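Local coordinates for protein gingipain R2 Pro-Domain (Porphyromonas gingivalis, PDB 4IEF) that serves as the pro-domain of an arginine-specific cysteine protease of Porphyromonas gingivalis and probably helps keep that protease latent until maturation, at residues R12-V16 with I68-S72; V28-M32 with F151-Q155; M81-V85 with I132-S136; F139-R145 with G180-I184. All coordinates share one frame; numbering follows the deposited sequence.

How the interactions relate
From the N terminus, residues 12-16 fold back on 68-72, and this closes the loop of interaction 1 across 51 residues. Interaction 2 opens inside that loop at 28-32 and closes at 151-155, so the two cross; they also touch, as Leu69 O probably accepts from Phe151 N. Interaction 3, 81-85 with 132-136, is nested within interaction 2 and probably bonded to it through Ile132 O and Ala152 N. Interaction 4 starts at 139-145, before interaction 2 closes, and ends at 180-184, so these two cross. Interactions 1 to 3 join strands of the antiparallel sheet, whereas interaction 4 ties the hairpin between strands 133-141 and 144-157, which carries a calcium ligand, to the loop 180-184.

Interaction 1. Residues R12-V16 with I68-S72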
loop_
_atom_site.group_PDB
_atom_site.type_symbol
_atom_site.label_atom_id
_atom_site.label_comp_id
_atom_site.label_asym_id
_atom_site.label_seq_id
_atom_site.Cartn_x
_atom_site.Cartn_y
_atom_site.Cartn_z
ATOM N N ARG A 12 16.358 2.469 6.065
ATOM C CA ARG A 12 17.162 2.315 4.855
ATOM C C ARG A 12 18.648 2.387 5.169
ATOM O O ARG A 12 19.070 3.278 5.909
ATOM C CB ARG A 12 16.806 3.393 3.821
ATOM C CG ARG A 12 17.187 3.012 2.398
ATOM C CD ARG A 12 17.278 4.215 1.483
ATOM N NE ARG A 12 18.665 4.547 1.146
ATOM C CZ ARG A 12 19.320 5.612 1.603
ATOM N NH1 ARG A 12 20.573 5.834 1.233
ATOM N NH2 ARG A 12 18.722 6.468 2.422
ATOM N N ASN A 13 19.443 1.464 4.588
ATOM C CA ASN A 13 20.895 1.450 4.776
ATOM C C ASN A 13 21.512 2.528 3.867
ATOM O O ASN A 13 21.384 2.426 2.641
ATOM C CB ASN A 13 21.480 0.058 4.505
ATOM C CG ASN A 13 22.928 -0.133 4.908
ATOM O OD1 ASN A 13 23.775 0.757 4.800
ATOM N ND2 ASN A 13 23.263 -1.339 5.316
ATOM N N PRO A 14 22.144 3.586 4.442
ATOM C CA PRO A 14 22.694 4.666 3.598
ATOM C C PRO A 14 23.977 4.287 2.868
ATOM O O PRO A 14 24.364 4.971 1.921
ATOM C CB PRO A 14 22.970 5.804 4.597
ATOM C CG PRO A 14 22.389 5.358 5.912
ATOM C CD PRO A 14 22.368 3.868 5.874
ATOM N N GLN A 15 24.639 3.211 3.319
ATOM C CA GLN A 15 25.900 2.735 2.759
ATOM C C GLN A 15 25.668 1.841 1.514
ATOM O O GLN A 15 26.619 1.568 0.774
ATOM C CB GLN A 15 26.722 2.018 3.837
ATOM C CG GLN A 15 27.156 2.944 4.975
ATOM C CD GLN A 15 28.355 2.429 5.729
ATOM O OE1 GLN A 15 29.478 2.392 5.212
ATOM N NE2 GLN A 15 28.156 2.074 6.993
ATOM N N VAL A 16 24.406 1.435 1.259
ATOM C CA VAL A 16 24.041 0.658 0.068
ATOM C C VAL A 16 23.866 1.661 -1.081
ATOM O O VAL A 16 23.017 2.553 -0.994
ATOM C CB VAL A 16 22.800 -0.256 0.286
ATOM C CG1 VAL A 16 22.389 -0.961 -1.009
ATOM C CG2 VAL A 16 23.079 -1.282 1.379
ATOM N N ILE A 68 19.350 -10.550 5.907
ATOM C CA ILE A 68 19.729 -10.191 4.548
ATOM C C ILE A 68 19.262 -8.764 4.223
ATOM O O ILE A 68 18.397 -8.215 4.908
ATOM C CB ILE A 68 19.166 -11.217 3.510
ATOM C CG1 ILE A 68 17.621 -11.159 3.395
ATOM C CG2 ILE A 68 19.701 -12.655 3.755
ATOM C CD1 ILE A 68 17.079 -11.565 2.005
ATOM N N LEU A 69 19.838 -8.178 3.178
ATOM C CA LEU A 69 19.440 -6.874 2.670
ATOM C C LEU A 69 19.000 -7.073 1.228
ATOM O O LEU A 69 19.741 -7.652 0.431
ATOM C CB LEU A 69 20.562 -5.831 2.794
ATOM C CG LEU A 69 20.138 -4.387 2.539
ATOM C CD1 LEU A 69 20.880 -3.460 3.447
ATOM C CD2 LEU A 69 20.334 -3.993 1.069
ATOM N N SER A 70 17.794 -6.607 0.902
ATOM C CA SER A 70 17.217 -6.776 -0.432
ATOM C C SER A 70 16.946 -5.443 -1.113
ATOM O O SER A 70 16.500 -4.490 -0.467
ATOM C CB SER A 70 15.928 -7.582 -0.350
ATOM O OG SER A 70 16.159 -8.886 0.158
ATOM N N ARG A 71 17.247 -5.387 -2.426
ATOM C CA ARG A 71 17.047 -4.218 -3.275
ATOM C C ARG A 71 16.521 -4.635 -4.638
ATOM O O ARG A 71 16.960 -5.644 -5.202
ATOM C CB ARG A 71 18.349 -3.399 -3.430
ATOM C CG ARG A 71 18.720 -2.549 -2.219
ATOM C CD ARG A 71 17.702 -1.458 -1.915
ATOM N NE ARG A 71 18.075 -0.702 -0.718
ATOM C CZ ARG A 71 18.793 0.416 -0.729
ATOM N NH1 ARG A 71 19.206 0.939 -1.878
ATOM N NH2 ARG A 71 19.096 1.027 0.410
ATOM N N SER A 72 15.590 -3.842 -5.169
ATOM C CA SER A 72 14.948 -4.096 -6.455
ATOM C C SER A 72 15.679 -3.398 -7.581
ATOM O O SER A 72 16.120 -2.251 -7.432
ATOM C CB SER A 72 13.488 -3.660 -6.423
ATOM O OG SER A 72 12.769 -4.383 -5.436
#
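The guanidinium of Arg71 has Val16 over one face, where CG1 lies 3.8 Å above the plane and offset toward the rim. At its edge, near the plane, comes the backbone oxygen of Asn13, with Asn13 O 3.5 Å from Arg71 NH2. The Arg12 guanidinium carries the backbone nitrogen of its neighbour Pro14 over one face, and its plane is turned 53° from that of Arg71. The two arginine chains cross at roughly a right angle: the aliphatic part of Arg12 presses CG to within 3.4 Å of Arg71 NH2. Both gather round Glu54, which forms a salt bridge with Arg71 NH2 and touches Arg12, so their charges are probably moderated by one carboxylate. Arg71 leaves its strand with a bend at chi2 (-64°), which sets its head against Val16, approaching from the opposite direction. Beside this polar end lies an apolar one. Val16 CG2 meets Leu69 CD1 at 3.7 Å as the two side chains slide past each other, and Leu69 CD1 also lies 3.7 Å from Asn13 ND2. That amide donates to Arg31 O, and on its other side Asn13 OD1 accepts from Gln15 N at 3.0 Å. Phe30 touches Asn13, Val16 and Leu69 and so backs the apolar half. Along strand 69-74, Ser70 and Ser72 bond to the chain of another protein, probably the protease. Residues 13-16 thus combine an Asx turn with a type I beta turn, a compact lead-in to strand 17-22 that packs on one strand of an antiparallel sheet.

Interaction 2. Residues V28-M32 with F151-Q155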
loop_
_atom_site.group_PDB
_atom_site.type_symbol
_atom_site.label_atom_id
_atom_site.label_comp_id
_atom_site.label_asym_id
_atom_site.label_seq_id
_atom_site.Cartn_x
_atom_site.Cartn_y
_atom_site.Cartn_z
ATOM N N VAL A 28 25.936 -3.028 -7.774
ATOM C CA VAL A 28 25.394 -2.599 -6.484
ATOM C C VAL A 28 26.400 -2.917 -5.371
ATOM O O VAL A 28 26.905 -4.041 -5.273
ATOM C CB VAL A 28 23.987 -3.208 -6.191
ATOM C CG1 VAL A 28 23.394 -2.654 -4.892
ATOM C CG2 VAL A 28 23.019 -2.976 -7.353
ATOM N N GLN A 29 26.677 -1.910 -4.535
ATOM C CA GLN A 29 27.567 -2.024 -3.396
ATOM C C GLN A 29 26.770 -2.079 -2.098
ATOM O O GLN A 29 25.897 -1.245 -1.850
ATOM C CB GLN A 29 28.566 -0.849 -3.365
ATOM C CG GLN A 29 29.306 -0.679 -2.030
ATOM C CD GLN A 29 30.290 0.457 -2.045
ATOM O OE1 GLN A 29 31.315 0.412 -2.722
ATOM N NE2 GLN A 29 30.001 1.503 -1.280
ATOM N N PHE A 30 27.089 -3.068 -1.272
ATOM C CA PHE A 30 26.554 -3.216 0.072
ATOM C C PHE A 30 27.680 -2.934 1.043
ATOM O O PHE A 30 28.810 -3.395 0.833
ATOM C CB PHE A 30 25.965 -4.622 0.321
ATOM C CG PHE A 30 25.789 -4.948 1.791
ATOM C CD1 PHE A 30 26.832 -5.509 2.528
ATOM C CD2 PHE A 30 24.602 -4.643 2.452
ATOM C CE1 PHE A 30 26.697 -5.735 3.903
ATOM C CE2 PHE A 30 24.454 -4.907 3.823
ATOM C CZ PHE A 30 25.501 -5.449 4.537
ATOM N N ARG A 31 27.365 -2.225 2.124
ATOM C CA ARG A 31 28.295 -1.988 3.214
ATOM C C ARG A 31 27.546 -2.193 4.521
ATOM O O ARG A 31 26.395 -1.759 4.647
ATOM C CB ARG A 31 28.957 -0.611 3.122
ATOM C CG ARG A 31 30.186 -0.598 2.222
ATOM C CD ARG A 31 30.738 0.799 2.043
ATOM N NE ARG A 31 32.004 0.783 1.313
ATOM C CZ ARG A 31 32.641 1.867 0.882
ATOM N NH1 ARG A 31 32.126 3.074 1.085
ATOM N NH2 ARG A 31 33.791 1.754 0.234
ATOM N N MET A 32 28.166 -2.931 5.463
ATOM C CA MET A 32 27.575 -3.231 6.768
ATOM C C MET A 32 27.365 -1.935 7.564
ATOM O O MET A 32 28.282 -1.123 7.685
ATOM C CB MET A 32 28.446 -4.227 7.558
ATOM C CG MET A 32 27.820 -4.675 8.885
ATOM S SD MET A 32 26.192 -5.461 8.709
ATOM C CE MET A 32 26.695 -7.130 8.289
ATOM N N PHE A 151 21.635 -9.533 -0.512
ATOM C CA PHE A 151 22.959 -9.626 0.095
ATOM C C PHE A 151 22.836 -10.397 1.386
ATOM O O PHE A 151 21.969 -10.062 2.190
ATOM C CB PHE A 151 23.541 -8.232 0.377
ATOM C CG PHE A 151 23.798 -7.371 -0.832
ATOM C CD1 PHE A 151 22.860 -6.433 -1.248
ATOM C CD2 PHE A 151 24.993 -7.478 -1.539
ATOM C CE1 PHE A 151 23.114 -5.612 -2.353
ATOM C CE2 PHE A 151 25.245 -6.660 -2.638
ATOM C CZ PHE A 151 24.305 -5.732 -3.037
ATOM N N ALA A 152 23.659 -11.436 1.580
ATOM C CA ALA A 152 23.688 -12.221 2.817
ATOM C C ALA A 152 25.075 -11.993 3.461
ATOM O O ALA A 152 26.009 -12.761 3.218
ATOM C CB ALA A 152 23.407 -13.695 2.533
ATOM N N PRO A 153 25.250 -10.871 4.207
ATOM C CA PRO A 153 26.581 -10.541 4.740
ATOM C C PRO A 153 26.946 -11.243 6.049
ATOM O O PRO A 153 28.014 -10.970 6.609
ATOM C CB PRO A 153 26.493 -9.033 4.953
ATOM C CG PRO A 153 25.066 -8.800 5.303
ATOM C CD PRO A 153 24.263 -9.823 4.561
ATOM N N LEU A 154 26.069 -12.124 6.543
ATOM C CA LEU A 154 26.324 -12.858 7.771
ATOM C C LEU A 154 26.293 -14.360 7.464
ATOM O O LEU A 154 25.240 -14.921 7.153
ATOM C CB LEU A 154 25.327 -12.457 8.881
ATOM C CG LEU A 154 25.346 -10.979 9.316
ATOM C CD1 LEU A 154 24.175 -10.661 10.194
ATOM C CD2 LEU A 154 26.648 -10.613 10.037
ATOM N N GLN A 155 27.481 -14.975 7.476
ATOM C CA GLN A 155 27.686 -16.396 7.193
ATOM C C GLN A 155 28.155 -17.068 8.485
ATOM O O GLN A 155 29.110 -16.608 9.106
ATOM C CB GLN A 155 28.673 -16.596 6.032
ATOM C CG GLN A 155 28.275 -15.885 4.725
ATOM C CD GLN A 155 27.118 -16.512 3.979
ATOM O OE1 GLN A 155 26.996 -17.736 3.878
ATOM N NE2 GLN A 155 26.271 -15.677 3.387
#
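Val28 meets Phe151 at the rim of the ring: its CG1 lies in the ring plane, 3.7 Å from Phe151 CZ. With CG1 anti to the backbone N, this methyl is the branch that does the touching. Two residues on, Phe30 makes the closest approach to the same ring. Phe30 CB sits over the centre of the Phe151 ring, 3.5 Å from the centroid and 11° from the normal, a CH-pi contact. The two aromatic rings themselves are only 27° from parallel but slid apart, with centroids 5.5 Å from each other, so they barely overlap and the CB rather than the phenyl group covers the Phe151 face. The far end of the Phe30 ring runs on to Pro153, where CZ comes within 3.5 Å of Pro153 CG; the two side chains cross at about a right angle. Met32 ends the row. Bends at chi2 and chi3 swing its methyl round, so that Met32 CE lies 3.8 Å from Pro153 CG and also 3.9 Å from Leu154 CD2. No hydrogen bond joins the two segments; the contact rests on apolar side chains. Strand 25-31 pairs with strand 162-176, whose Ile169 and Val171 also touch Phe151. Strand 69-74 borders the contact through Leu69 on Phe30 and Leu73 on Val28, so strand 25-31 packs by its side chains against the 144-157 region with strands 162-176 and 69-74 adjoining.

Interaction 3. Residues M81-V85 with I132-S136; sequences MKVEV and IATLS
Val83 and Leu135 are brought together by their first torsions: Val83 holds CG1 in the crowded position between its backbone N and carbonyl carbon (chi1 60°), while Leu135 has CG anti to its carbonyl carbon (chi1 -74°). The two side chains slide past each other in opposite directions, and Val83 CG1 reaches Leu135 CG at 3.8 Å. Leu135 CD1 goes further and lies along the opposing backbone, 3.7 Å from Met81 O and equally near the carbonyl carbon of Lys82. The other methyl of Val83, CG2, faces Ala133 CB at 4.2 Å, a looser touch. Val85 takes over from there. Its CG2 meets Ala133 CB at 3.8 Å and Ile132 CG1 at 3.7 Å, while its CG1 also rests on Ile132 CD1; Val85 and Ile132 cross at about a right angle. Lys82 and Glu84 point away from this interface and form a salt bridge with each other, NZ to OE2 at 3.4 Å. Thr134 likewise points away, and Thr134 OG1 is hydrogen-bonded to Asn150 ND2. The strands run antiparallel, 173° apart and 6.8 Å at closest approach, yet no hydrogen bond links them: 81-85 bonds to strand 162-176 and 132-136 to strand 144-157. Strands packed through side chains while each pairs with its own neighbour make an arrangement consistent with a beta sandwich, in which the antiparallel sheet of this pro-domain packs on itself.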
loop_
_atom_site.group_PDB
_atom_site.type_symbol
_atom_site.label_atom_id
_atom_site.label_comp_id
_atom_site.label_asym_id
_atom_site.label_seq_id
_atom_site.Cartn_x
_atom_site.Cartn_y
_atom_site.Cartn_z
ATOM N N MET A 81 18.685 -13.243 -15.741
ATOM C CA MET A 81 19.756 -12.486 -15.093
ATOM C C MET A 81 20.596 -13.371 -14.176
ATOM O O MET A 81 20.131 -14.423 -13.721
ATOM C CB MET A 81 19.184 -11.301 -14.292
ATOM C CG MET A 81 18.298 -10.357 -15.109
ATOM S SD MET A 81 19.135 -9.463 -16.441
ATOM C CE MET A 81 20.089 -8.281 -15.522
ATOM N N LYS A 82 21.840 -12.947 -13.928
ATOM C CA LYS A 82 22.760 -13.617 -13.020
ATOM C C LYS A 82 23.359 -12.581 -12.070
ATOM O O LYS A 82 23.401 -11.385 -12.392
ATOM C CB LYS A 82 23.864 -14.398 -13.758
ATOM C CG LYS A 82 24.894 -13.547 -14.501
ATOM C CD LYS A 82 26.079 -14.375 -14.968
ATOM C CE LYS A 82 27.047 -13.555 -15.788
ATOM N NZ LYS A 82 28.323 -14.273 -16.030
ATOM N N VAL A 83 23.815 -13.044 -10.902
ATOM C CA VAL A 83 24.453 -12.177 -9.931
ATOM C C VAL A 83 25.856 -12.735 -9.643
ATOM O O VAL A 83 26.021 -13.932 -9.397
ATOM C CB VAL A 83 23.592 -11.949 -8.662
ATOM C CG1 VAL A 83 23.280 -13.255 -7.927
ATOM C CG2 VAL A 83 24.229 -10.921 -7.735
ATOM N N GLU A 84 26.864 -11.864 -9.758
ATOM C CA GLU A 84 28.259 -12.212 -9.510
ATOM C C GLU A 84 28.841 -11.293 -8.473
ATOM O O GLU A 84 28.667 -10.076 -8.569
ATOM C CB GLU A 84 29.111 -12.132 -10.789
ATOM C CG GLU A 84 28.560 -12.854 -11.998
ATOM C CD GLU A 84 29.607 -13.126 -13.060
ATOM O OE1 GLU A 84 30.143 -14.257 -13.070
ATOM O OE2 GLU A 84 29.903 -12.218 -13.871
ATOM N N VAL A 85 29.548 -11.862 -7.492
ATOM C CA VAL A 85 30.234 -11.088 -6.463
ATOM C C VAL A 85 31.558 -10.659 -7.081
ATOM O O VAL A 85 32.419 -11.509 -7.327
ATOM C CB VAL A 85 30.396 -11.884 -5.140
ATOM C CG1 VAL A 85 31.297 -11.150 -4.145
ATOM C CG2 VAL A 85 29.035 -12.178 -4.521
ATOM N N ILE A 132 26.595 -15.486 -0.548
ATOM C CA ILE A 132 26.607 -14.140 0.032
ATOM C C ILE A 132 25.748 -13.189 -0.825
ATOM O O ILE A 132 25.456 -12.077 -0.382
ATOM C CB ILE A 132 28.044 -13.588 0.296
ATOM C CG1 ILE A 132 28.831 -13.327 -0.997
ATOM C CG2 ILE A 132 28.824 -14.491 1.265
ATOM C CD1 ILE A 132 29.921 -12.288 -0.848
ATOM N N ALA A 133 25.314 -13.647 -2.027
ATOM C CA ALA A 133 24.463 -12.882 -2.939
ATOM C C ALA A 133 23.583 -13.800 -3.794
ATOM O O ALA A 133 24.074 -14.771 -4.379
ATOM C CB ALA A 133 25.303 -11.988 -3.832
ATOM N N THR A 134 22.275 -13.499 -3.843
ATOM C CA THR A 134 21.286 -14.248 -4.629
ATOM C C THR A 134 20.316 -13.300 -5.355
ATOM O O THR A 134 20.274 -12.101 -5.064
ATOM C CB THR A 134 20.468 -15.217 -3.744
ATOM O OG1 THR A 134 19.648 -14.465 -2.839
ATOM C CG2 THR A 134 21.327 -16.273 -3.023
ATOM N N LEU A 135 19.519 -13.861 -6.272
ATOM C CA LEU A 135 18.457 -13.155 -6.980
ATOM C C LEU A 135 17.128 -13.804 -6.654
ATOM O O LEU A 135 17.042 -15.035 -6.609
ATOM C CB LEU A 135 18.672 -13.149 -8.507
ATOM C CG LEU A 135 19.755 -12.228 -9.077
ATOM C CD1 LEU A 135 20.020 -12.561 -10.516
ATOM C CD2 LEU A 135 19.370 -10.758 -8.966
ATOM N N SER A 136 16.091 -12.985 -6.425
ATOM C CA SER A 136 14.739 -13.489 -6.210
ATOM C C SER A 136 14.082 -13.676 -7.591
ATOM O O SER A 136 14.665 -13.258 -8.591
ATOM C CB SER A 136 13.943 -12.549 -5.309
ATOM O OG SER A 136 14.387 -12.652 -3.964
#

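Interaction 4. Residues F139-R145 with G180-I184. With CA (calcium ion), chain K.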
loop_
_atom_site.group_PDB
_atom_site.type_symbol
_atom_site.label_atom_id
_atom_site.label_comp_id
_atom_site.label_asym_id
_atom_site.label_seq_id
_atom_site.Cartn_x
_atom_site.Cartn_y
_atom_site.Cartn_z
ATOM N N PHE A 139 9.948 -10.349 -11.747
ATOM C CA PHE A 139 8.569 -9.877 -11.748
ATOM C C PHE A 139 8.365 -8.810 -12.813
ATOM O O PHE A 139 9.334 -8.233 -13.301
ATOM C CB PHE A 139 8.197 -9.324 -10.354
ATOM C CG PHE A 139 8.978 -8.116 -9.884
ATOM C CD1 PHE A 139 8.526 -6.830 -10.147
ATOM C CD2 PHE A 139 10.136 -8.267 -9.122
ATOM C CE1 PHE A 139 9.238 -5.714 -9.689
ATOM C CE2 PHE A 139 10.847 -7.149 -8.666
ATOM C CZ PHE A 139 10.394 -5.881 -8.953
ATOM N N ILE A 140 7.102 -8.524 -13.150
ATOM C CA ILE A 140 6.771 -7.452 -14.070
ATOM C C ILE A 140 5.894 -6.456 -13.312
ATOM O O ILE A 140 4.860 -6.830 -12.750
ATOM C CB ILE A 140 6.138 -7.930 -15.411
ATOM C CG1 ILE A 140 7.129 -8.848 -16.203
ATOM C CG2 ILE A 140 5.710 -6.719 -16.266
ATOM C CD1 ILE A 140 6.481 -9.788 -17.236
ATOM N N LEU A 141 6.345 -5.193 -13.264
ATOM C CA LEU A 141 5.608 -4.090 -12.669
ATOM C C LEU A 141 5.209 -3.176 -13.815
ATOM O O LEU A 141 6.000 -2.341 -14.253
ATOM C CB LEU A 141 6.414 -3.363 -11.563
ATOM C CG LEU A 141 5.768 -2.118 -10.918
ATOM C CD1 LEU A 141 4.389 -2.432 -10.330
ATOM C CD2 LEU A 141 6.683 -1.519 -9.867
ATOM N N ARG A 142 3.989 -3.406 -14.343
ATOM C CA ARG A 142 3.368 -2.706 -15.471
ATOM C C ARG A 142 4.217 -2.874 -16.755
ATOM O O ARG A 142 4.075 -3.895 -17.427
ATOM C CB ARG A 142 3.070 -1.229 -15.137
ATOM C CG ARG A 142 2.070 -0.604 -16.088
ATOM C CD ARG A 142 1.298 0.533 -15.480
ATOM N NE ARG A 142 0.156 0.880 -16.324
ATOM C CZ ARG A 142 -1.119 0.802 -15.955
ATOM N NH1 ARG A 142 -1.441 0.431 -14.720
ATOM N NH2 ARG A 142 -2.081 1.127 -16.804
ATOM N N ASP A 143 5.095 -1.906 -17.075
ATOM C CA ASP A 143 5.918 -1.936 -18.287
ATOM C C ASP A 143 7.402 -2.228 -17.997
ATOM O O ASP A 143 8.211 -2.215 -18.928
ATOM C CB ASP A 143 5.788 -0.599 -19.050
ATOM C CG ASP A 143 4.378 -0.268 -19.505
ATOM O OD1 ASP A 143 3.856 0.792 -19.094
ATOM O OD2 ASP A 143 3.803 -1.061 -20.276
ATOM N N VAL A 144 7.759 -2.502 -16.725
ATOM C CA VAL A 144 9.158 -2.753 -16.357
ATOM C C VAL A 144 9.316 -4.144 -15.714
ATOM O O VAL A 144 8.583 -4.486 -14.780
ATOM C CB VAL A 144 9.741 -1.634 -15.436
ATOM C CG1 VAL A 144 11.205 -1.915 -15.096
ATOM C CG2 VAL A 144 9.613 -0.254 -16.079
ATOM N N ARG A 145 10.283 -4.936 -16.226
ATOM C CA ARG A 145 10.635 -6.244 -15.677
ATOM C C ARG A 145 11.667 -5.990 -14.589
ATOM O O ARG A 145 12.682 -5.341 -14.840
ATOM C CB ARG A 145 11.149 -7.224 -16.760
ATOM C CG ARG A 145 11.308 -8.670 -16.257
ATOM C CD ARG A 145 11.534 -9.649 -17.388
ATOM N NE ARG A 145 11.868 -11.002 -16.926
ATOM C CZ ARG A 145 13.103 -11.495 -16.848
ATOM N NH1 ARG A 145 14.149 -10.740 -17.159
ATOM N NH2 ARG A 145 13.300 -12.742 -16.446
ATOM N N GLY A 180 14.721 -15.741 -20.009
ATOM C CA GLY A 180 14.237 -15.541 -18.648
ATOM C C GLY A 180 12.824 -15.994 -18.353
ATOM O O GLY A 180 12.003 -16.158 -19.260
ATOM N N GLN A 181 12.549 -16.194 -17.056
ATOM C CA GLN A 181 11.231 -16.531 -16.522
ATOM C C GLN A 181 10.451 -15.244 -16.419
ATOM O O GLN A 181 11.061 -14.210 -16.165
ATOM C CB GLN A 181 11.347 -17.180 -15.118
ATOM C CG GLN A 181 12.104 -18.479 -15.034
ATOM C CD GLN A 181 11.196 -19.653 -15.308
ATOM O OE1 GLN A 181 10.954 -20.018 -16.464
ATOM N NE2 GLN A 181 10.755 -20.346 -14.248
ATOM N N ASN A 182 9.122 -15.294 -16.602
ATOM C CA ASN A 182 8.216 -14.149 -16.458
ATOM C C ASN A 182 8.705 -12.928 -17.282
ATOM O O ASN A 182 9.100 -11.899 -16.716
ATOM C CB ASN A 182 8.068 -13.803 -14.958
ATOM C CG ASN A 182 6.845 -13.015 -14.613
ATOM O OD1 ASN A 182 5.876 -12.970 -15.369
ATOM N ND2 ASN A 182 6.848 -12.427 -13.433
ATOM N N THR A 183 8.720 -13.094 -18.621
ATOM C CA THR A 183 9.168 -12.080 -19.581
ATOM C C THR A 183 7.968 -11.428 -20.274
ATOM O O THR A 183 6.924 -12.063 -20.435
ATOM C CB THR A 183 10.167 -12.671 -20.582
ATOM O OG1 THR A 183 9.641 -13.879 -21.132
ATOM C CG2 THR A 183 11.529 -12.931 -19.954
ATOM N N ILE A 184 8.135 -10.154 -20.689
ATOM C CA ILE A 184 7.091 -9.311 -21.294
ATOM C C ILE A 184 7.083 -9.310 -22.840
ATOM O O ILE A 184 8.072 -9.678 -23.478
ATOM C CB ILE A 184 7.187 -7.840 -20.786
ATOM C CG1 ILE A 184 8.316 -7.626 -19.741
ATOM C CG2 ILE A 184 5.825 -7.360 -20.277
ATOM C CD1 ILE A 184 9.204 -6.440 -20.002
HETATM CA CA CA K . 2.557 -7.709 -12.280
HETATM O O HOH W 1 0.991 -9.649 -11.626
#
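A beta hairpin, 139-145, reversed by a type II' turn, sets Ile140 and Arg145 against the loop 180-184 beside a calcium site. From the first hairpin strand Ile140 O binds the calcium ion at 2.5 Å, a water adds another ligand, and acidic side chains and backbone atoms of the chain of another protein, probably the protease, take part. The metal thus bridges the hairpin to a partner. The turn itself is closed by Leu141 N to Val144 O and Val144 N to Leu141 O. The side chain of Ile140 turns to the loop instead: CD1 sits 3.4 Å from Asn182 O and 3.8 Å from Ile184 CG1. Asn182 lays ND2 near Phe139 CA and donates to Pro138 O, while its OD1 bonds to the backbone of that other chain. Arg145, on the second strand, carries the polar grip. Its chain is extended from CG to NE, with CG anti to the backbone N (chi1 -171°), which carries the guanidinium out over the loop beside Thr183. Thr183 CG2 covers one face. Loop carbonyls line the edge, and Ser76 O and Arg79 O accept from NH1. Arg145 NE donates to Asn182 O at 2.9 Å, from a position 50° above that carbonyl's plane. Straighter is the bond from Arg145 NH2 to Gln181 O, 2.7 Å long with an N-H...O angle of 166°.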